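Local coordinates for protein cobyrinic Acid a,c-diamide synthase (Mycobacterium smegmatis, PDB 5IHP) that binds ADP and magnesium as a ParA-family P-loop protein and may play a role in septum formation, at residues A[150-155]-A[184-189]. Sequence-based numbering, arbitrary orientation.
Sequences DVIVPL and KLLGAL
Val151 and Val153 each use both backbone N and O to bond strand 184-189, which runs parallel to 150-155, the axes 4.3 Å apart at closest and inclined to each other by 17°, with five backbone hydrogen bonds between them. The register slips once: Val151 O accepts from Leu186 N at 3.0 Å, yet Val153 N donates to Gly187 O rather than to the carbonyl of Leu186. That extra residue, with Leu186 in a helix-like backbone conformation, marks a beta bulge in 184-189. Beyond it, Leu189 N reaches Val153 O at 2.9 Å from above the carbonyl plane, 51° out of it.

The bulge turns Leu186 toward 150-155, where its CB meets Ile152 CG2 at 3.8 Å and its CD1 lies against CB of Asp150, while CD2 faces Asp150 OD1. That oxygen also makes a van der Waals contact with the methylene CB of Lys184 at 3.6 Å, but no salt bridge, since OD1 and Lys184 NZ are 6.8 Å apart; the other oxygen, OD2, accepts a hydrogen bond from Trp259 NE1, which helps to hold the carboxylate's orientation. Helix 243-261 covers this side, Phe251 touching both Ile152 and Leu189.

On the other side, the extended first torsion of Leu185 (CG opposite the backbone N, chi1 172°) carries CD1 between the two valines, 4.0 Å from both Val151 CG1 and Val153 CG2. Farther along, the CB atoms of Leu155 and Ala188 meet. Helix 165-178 packs over this side, with Leu169 on Leu185 and Phe168 on Val153.

Since this helix connects the two strands, the pair forms a beta-alpha-beta crossover at the edge of the P-loop NTPase sheet, 184-191 being outermost. Near the C-terminal end of 150-156, Pro154 lies beside the ADP-binding residues Val22 and Lys24, so that strand end borders the nucleotide site.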
loop_
_atom_site.group_PDB
_atom_site.type_symbol
_atom_site.label_atom_id
_atom_site.label_comp_id
_atom_site.label_asym_id
_atom_site.label_seq_id
_atom_site.Cartn_x
_atom_site.Cartn_y
_atom_site.Cartn_z
ATOM N N ASP A 150 -8.940 2.503 -3.043
ATOM C CA ASP A 150 -8.871 2.637 -1.592
ATOM C C ASP A 150 -7.426 2.875 -1.160
ATOM O O ASP A 150 -6.477 2.460 -1.834
ATOM C CB ASP A 150 -9.393 1.378 -0.887
ATOM C CG ASP A 150 -10.839 1.064 -1.229
ATOM O OD1 ASP A 150 -11.696 1.950 -1.073
ATOM O OD2 ASP A 150 -11.116 -0.071 -1.654
ATOM N N VAL A 151 -7.254 3.515 -0.003
ATOM C CA VAL A 151 -5.924 3.684 0.582
ATOM C C VAL A 151 -5.997 3.445 2.088
ATOM O O VAL A 151 -6.950 3.864 2.756
ATOM C CB VAL A 151 -5.326 5.076 0.249
ATOM C CG1 VAL A 151 -6.310 6.197 0.586
ATOM C CG2 VAL A 151 -3.961 5.287 0.956
ATOM N N ILE A 152 -5.001 2.727 2.618
ATOM C CA ILE A 152 -4.817 2.618 4.064
ATOM C C ILE A 152 -3.447 3.186 4.414
ATOM O O ILE A 152 -2.532 3.225 3.588
ATOM C CB ILE A 152 -4.948 1.168 4.569
ATOM C CG1 ILE A 152 -3.952 0.256 3.832
ATOM C CG2 ILE A 152 -6.389 0.671 4.398
ATOM C CD1 ILE A 152 -3.946 -1.196 4.343
ATOM N N VAL A 153 -3.325 3.656 5.650
ATOM C CA VAL A 153 -2.099 4.249 6.170
ATOM C C VAL A 153 -1.618 3.392 7.325
ATOM O O VAL A 153 -2.145 3.484 8.437
ATOM C CB VAL A 153 -2.329 5.694 6.644
ATOM C CG1 VAL A 153 -1.001 6.331 7.083
ATOM C CG2 VAL A 153 -3.036 6.478 5.594
ATOM N N PRO A 154 -0.630 2.517 7.099
ATOM C CA PRO A 154 -0.003 1.830 8.233
ATOM C C PRO A 154 0.591 2.882 9.146
ATOM O O PRO A 154 1.299 3.786 8.701
ATOM C CB PRO A 154 1.079 0.961 7.586
ATOM C CG PRO A 154 0.609 0.770 6.197
ATOM C CD PRO A 154 -0.029 2.097 5.821
ATOM N N LEU A 155 0.265 2.790 10.425
ATOM C CA LEU A 155 0.554 3.868 11.358
ATOM C C LEU A 155 1.195 3.270 12.602
ATOM O O LEU A 155 0.540 2.524 13.335
ATOM C CB LEU A 155 -0.738 4.609 11.684
ATOM C CG LEU A 155 -0.602 5.791 12.615
ATOM C CD1 LEU A 155 -1.088 7.024 11.890
ATOM C CD2 LEU A 155 -1.428 5.498 13.860
ATOM N N LYS A 184 -10.903 6.509 -1.837
ATOM C CA LYS A 184 -11.492 6.447 -0.499
ATOM C C LYS A 184 -10.400 6.175 0.528
ATOM O O LYS A 184 -9.672 5.187 0.412
ATOM C CB LYS A 184 -12.567 5.359 -0.408
ATOM C CG LYS A 184 -13.794 5.577 -1.290
ATOM C CD LYS A 184 -14.498 6.898 -0.973
ATOM C CE LYS A 184 -15.775 7.072 -1.797
ATOM N NZ LYS A 184 -15.524 7.090 -3.268
ATOM N N LEU A 185 -10.304 7.030 1.548
ATOM C CA LEU A 185 -9.395 6.756 2.661
ATOM C C LEU A 185 -10.098 5.813 3.627
ATOM O O LEU A 185 -11.000 6.217 4.362
ATOM C CB LEU A 185 -8.973 8.041 3.365
ATOM C CG LEU A 185 -8.164 7.833 4.657
ATOM C CD1 LEU A 185 -6.809 7.184 4.385
ATOM C CD2 LEU A 185 -7.967 9.163 5.372
ATOM N N LEU A 186 -9.694 4.541 3.619
ATOM C CA LEU A 186 -10.286 3.576 4.545
ATOM C C LEU A 186 -9.887 3.869 5.984
ATOM O O LEU A 186 -10.710 3.747 6.898
ATOM C CB LEU A 186 -9.875 2.151 4.169
ATOM C CG LEU A 186 -10.437 1.621 2.844
ATOM C CD1 LEU A 186 -10.040 0.187 2.686
ATOM C CD2 LEU A 186 -11.948 1.770 2.799
ATOM N N GLY A 187 -8.623 4.208 6.213
ATOM C CA GLY A 187 -8.191 4.591 7.536
ATOM C C GLY A 187 -6.776 4.131 7.818
ATOM O O GLY A 187 -6.055 3.646 6.940
ATOM N N ALA A 188 -6.372 4.300 9.076
ATOM C CA ALA A 188 -5.043 3.902 9.534
ATOM C C ALA A 188 -5.070 2.473 10.056
ATOM O O ALA A 188 -5.942 2.117 10.851
ATOM C CB ALA A 188 -4.541 4.836 10.641
ATOM N N LEU A 189 -4.089 1.666 9.631
ATOM C CA LEU A 189 -3.861 0.343 10.211
ATOM C C LEU A 189 -2.784 0.465 11.281
ATOM O O LEU A 189 -1.623 0.738 10.941
ATOM C CB LEU A 189 -3.419 -0.652 9.140
ATOM C CG LEU A 189 -3.019 -2.038 9.686
ATOM C CD1 LEU A 189 -4.206 -2.708 10.399
ATOM C CD2 LEU A 189 -2.485 -2.933 8.578
#